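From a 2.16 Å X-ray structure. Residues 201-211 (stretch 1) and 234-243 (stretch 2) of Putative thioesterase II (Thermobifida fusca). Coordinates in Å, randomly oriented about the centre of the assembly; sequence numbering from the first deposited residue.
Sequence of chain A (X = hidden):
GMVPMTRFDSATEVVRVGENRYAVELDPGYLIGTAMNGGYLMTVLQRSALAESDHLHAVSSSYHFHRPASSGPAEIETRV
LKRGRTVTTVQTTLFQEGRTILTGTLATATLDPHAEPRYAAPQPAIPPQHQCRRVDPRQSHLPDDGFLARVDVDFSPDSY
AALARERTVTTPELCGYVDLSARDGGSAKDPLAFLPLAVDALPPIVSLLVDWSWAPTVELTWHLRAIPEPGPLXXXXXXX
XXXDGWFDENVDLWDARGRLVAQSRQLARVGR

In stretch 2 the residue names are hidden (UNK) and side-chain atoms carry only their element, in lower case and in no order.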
# COMPACT_ATOMS: atom_id res chain seq x y z
N ALA A 201 15.71 -0.77 1.58
CA ALA A 201 17.15 -0.83 1.83
C ALA A 201 17.58 -0.19 3.16
O ALA A 201 18.79 0.00 3.38
CB ALA A 201 17.91 -0.17 0.66
N LEU A 202 16.61 0.10 4.03
CA LEU A 202 16.91 0.78 5.30
C LEU A 202 16.70 -0.12 6.53
O LEU A 202 16.06 -1.17 6.42
CB LEU A 202 16.03 2.02 5.46
CG LEU A 202 15.77 2.91 4.25
CD1 LEU A 202 14.48 3.71 4.51
CD2 LEU A 202 16.99 3.82 3.96
N PRO A 203 17.24 0.29 7.70
CA PRO A 203 17.03 -0.52 8.91
C PRO A 203 15.55 -0.63 9.20
O PRO A 203 14.82 0.36 9.08
CB PRO A 203 17.72 0.29 10.01
CG PRO A 203 18.65 1.19 9.33
CD PRO A 203 18.09 1.47 7.97
N PRO A 204 15.07 -1.85 9.49
CA PRO A 204 13.67 -1.99 9.86
C PRO A 204 13.31 -1.03 10.99
O PRO A 204 13.99 -0.99 12.01
CB PRO A 204 13.56 -3.45 10.27
CG PRO A 204 14.60 -4.13 9.43
CD PRO A 204 15.75 -3.16 9.41
N ILE A 205 12.26 -0.24 10.78
CA ILE A 205 11.84 0.80 11.73
C ILE A 205 11.44 0.23 13.12
O ILE A 205 11.55 0.90 14.16
CB ILE A 205 10.69 1.66 11.12
CG1 ILE A 205 10.53 2.98 11.88
CG2 ILE A 205 9.39 0.86 11.04
CD1 ILE A 205 11.74 3.87 11.81
N VAL A 206 11.03 -1.03 13.13
CA VAL A 206 10.61 -1.67 14.35
C VAL A 206 11.75 -1.81 15.37
O VAL A 206 11.50 -1.91 16.56
CB VAL A 206 9.98 -3.07 14.07
CG1 VAL A 206 11.03 -4.08 13.49
CG2 VAL A 206 9.35 -3.61 15.33
N SER A 207 12.98 -1.82 14.88
CA SER A 207 14.14 -1.96 15.74
C SER A 207 14.20 -0.83 16.75
O SER A 207 14.75 -1.01 17.82
CB SER A 207 15.41 -2.02 14.90
OG SER A 207 15.61 -0.81 14.20
N LEU A 208 13.62 0.33 16.41
CA LEU A 208 13.59 1.49 17.31
C LEU A 208 12.55 1.41 18.43
O LEU A 208 12.55 2.28 19.29
CB LEU A 208 13.28 2.75 16.51
CG LEU A 208 14.31 3.18 15.48
CD1 LEU A 208 13.81 4.41 14.78
CD2 LEU A 208 15.66 3.42 16.16
N LEU A 209 11.71 0.38 18.41
CA LEU A 209 10.52 0.31 19.28
C LEU A 209 10.38 -0.95 20.15
O LEU A 209 10.04 -0.86 21.33
CB LEU A 209 9.27 0.42 18.40
CG LEU A 209 9.24 1.61 17.44
CD1 LEU A 209 8.23 1.42 16.32
CD2 LEU A 209 8.99 2.92 18.20
N VAL A 210 10.56 -2.13 19.55
CA VAL A 210 10.58 -3.39 20.32
C VAL A 210 11.94 -4.05 20.03
O VAL A 210 12.70 -3.55 19.19
CB VAL A 210 9.37 -4.32 20.01
CG1 VAL A 210 8.06 -3.56 20.22
CG2 VAL A 210 9.42 -4.90 18.59
N ASP A 211 12.24 -5.15 20.71
CA ASP A 211 13.59 -5.73 20.60
C ASP A 211 13.71 -6.81 19.52
O ASP A 211 14.18 -7.92 19.76
CB ASP A 211 14.11 -6.18 21.98
CG ASP A 211 13.33 -7.33 22.58
OD1 ASP A 211 12.26 -7.70 22.03
OD2 ASP A 211 13.81 -7.87 23.61
N UNK A 234 17.06 11.11 -0.76
CA UNK A 234 16.73 11.46 0.62
C UNK A 234 15.58 10.54 1.05
O UNK A 234 14.64 10.34 0.26
c UNK A 234 16.31 12.92 0.72
N UNK A 235 15.63 10.01 2.28
CA UNK A 235 14.62 9.10 2.77
C UNK A 235 14.10 9.52 4.13
O UNK A 235 14.75 10.24 4.86
c UNK A 235 16.17 7.44 4.00
c UNK A 235 18.03 7.03 6.05
c UNK A 235 15.15 7.66 2.87
c UNK A 235 16.69 6.98 6.33
c UNK A 235 15.76 7.17 5.30
c UNK A 235 17.53 7.48 3.74
c UNK A 235 18.46 7.27 4.76
N UNK A 236 12.89 9.06 4.44
CA UNK A 236 12.32 9.19 5.77
C UNK A 236 11.51 7.95 6.01
O UNK A 236 10.70 7.56 5.13
c UNK A 236 9.56 11.45 7.36
c UNK A 236 7.52 11.92 6.03
n UNK A 236 8.75 11.42 6.15
n UNK A 236 6.90 11.84 4.86
c UNK A 236 10.75 10.50 7.28
c UNK A 236 11.43 10.42 5.90
n UNK A 236 6.91 12.46 7.08
N UNK A 237 11.72 7.35 7.18
CA UNK A 237 11.03 6.11 7.57
C UNK A 237 10.29 6.31 8.88
O UNK A 237 10.86 6.80 9.83
c UNK A 237 12.01 4.97 7.73
o UNK A 237 11.28 3.80 8.05
N UNK A 238 9.02 5.93 8.93
CA UNK A 238 8.21 6.12 10.11
C UNK A 238 7.32 4.91 10.35
O UNK A 238 7.21 4.03 9.50
c UNK A 238 7.36 7.40 10.02
c UNK A 238 8.22 8.58 9.65
o UNK A 238 6.34 7.25 9.03
N UNK A 239 6.68 4.90 11.51
CA UNK A 239 5.82 3.82 11.94
C UNK A 239 4.77 4.41 12.86
O UNK A 239 5.09 5.19 13.76
c UNK A 239 6.64 2.77 12.70
s UNK A 239 5.66 1.53 13.55
N UNK A 240 3.51 4.06 12.61
CA UNK A 240 2.39 4.58 13.43
C UNK A 240 1.94 3.59 14.50
O UNK A 240 1.41 4.01 15.52
c UNK A 240 1.20 5.00 12.53
N UNK A 241 2.16 2.30 14.30
CA UNK A 241 1.71 1.33 15.30
C UNK A 241 2.46 -0.01 15.29
O UNK A 241 2.69 -0.60 14.24
c UNK A 241 -0.51 0.13 16.13
c UNK A 241 -1.86 -0.31 15.65
c UNK A 241 0.20 1.05 15.11
c UNK A 241 -0.68 0.86 17.44
N UNK A 242 2.83 -0.46 16.48
CA UNK A 242 3.34 -1.80 16.67
C UNK A 242 2.32 -2.44 17.62
O UNK A 242 2.13 -1.94 18.73
c UNK A 242 4.72 -1.82 17.31
c UNK A 242 5.74 -1.12 16.42
c UNK A 242 5.12 -3.24 17.61
N UNK A 243 1.64 -3.50 17.18
CA UNK A 243 0.61 -4.13 17.99
C UNK A 243 0.32 -5.57 17.51
O UNK A 243 0.16 -5.81 16.32
c UNK A 243 -0.68 -3.28 18.00
o UNK A 243 -1.71 -3.80 18.86
O HOH W 1 12.93 1.55 7.69

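Position 234 opens the stretch within a strand and carries a single side-chain carbon, which lies far from stretch 1; one carbon and nothing beyond it makes this A234. Position 235 has seven side-chain carbons, one leading into a closed ring of six with no heteroatom and no hydroxyl. L202 lays its CD2 methyl over one face of this ring. One carbon leading into a bare six-carbon ring is phenylalanine, F235. The L202 CD2 atom sits 3.6 Å from the centroid of the F235 ring and only 6° off its normal, the geometry of a CH-pi contact; the closest atom pair is L202 CD2 to F235 CD2 at 3.7 Å.

At position 236 the CA-to-CB bond points away from stretch 1. Three carbons run to a nitrogen and then to a carbon bearing two more nitrogens, a guanidinium group, and the residue is R236; its NH2 is hydrogen-bonded elsewhere in the structure. Position 237 turns back toward stretch 1 with one carbon and one oxygen. Its carbon lies 4.2 Å from L202 CD1, and a water bridges its oxygen to the backbone of P203. This is S237: the water is 2.8 Å from S237 OG and donates a hydrogen bond to P203 O at 2.6 Å. I205 CD1 also packs close by, 3.6 Å from S237 O and 3.8 Å from S237 OG.

Position 238 ends the strand, with a carbon that carries one oxygen and one further carbon. The branched hydroxyl side chain identifies T238. Its CA-to-CB bond points away, and I205 meets the backbone instead, with I205 CG1 4.0 Å from T238 C. Position 239 consists of one carbon and a sulfur, with no carbon past the sulfur; the carbon packs against I205 and the sulfur against L209. This is C239. Its CB lies 3.7 Å from I205 CG2, and C239 SG is 3.8 Å from L209 CD1.

Position 240 has a single carbon, directed away, and is A240. Position 241 has four carbons, forked at the second, and its CA-to-CB bond also points away; it is L241. Position 242 carries three carbons, one bearing the other two, and these reach L209 and V210. It is V242, with V242 CG2 3.6 Å from L209 CD1 and V242 CG1 3.9 Å from V210 CG1. Position 243, one carbon and one oxygen out of reach of stretch 1, is S243.

The contact follows the alternation of the first strand: F235 and S237 face stretch 1, R236 and T238 do not. C239 continues this side, and after the loop V242 takes it up again. Against this surface stretch 1 lays L202, I205, L209 and V210, whose CA-to-CB bonds all point toward stretch 2. The 3-10 segment 205-208 is held by its own hydrogen bonds, among them L208 N to I205 O at 3.1 Å. No direct hydrogen bond crosses between the stretches; apolar packing dominates, burying 442 Å² in all, and the water beside S237 supplies the polar link.

Stretch 2 234-243: AFRSTCALVS
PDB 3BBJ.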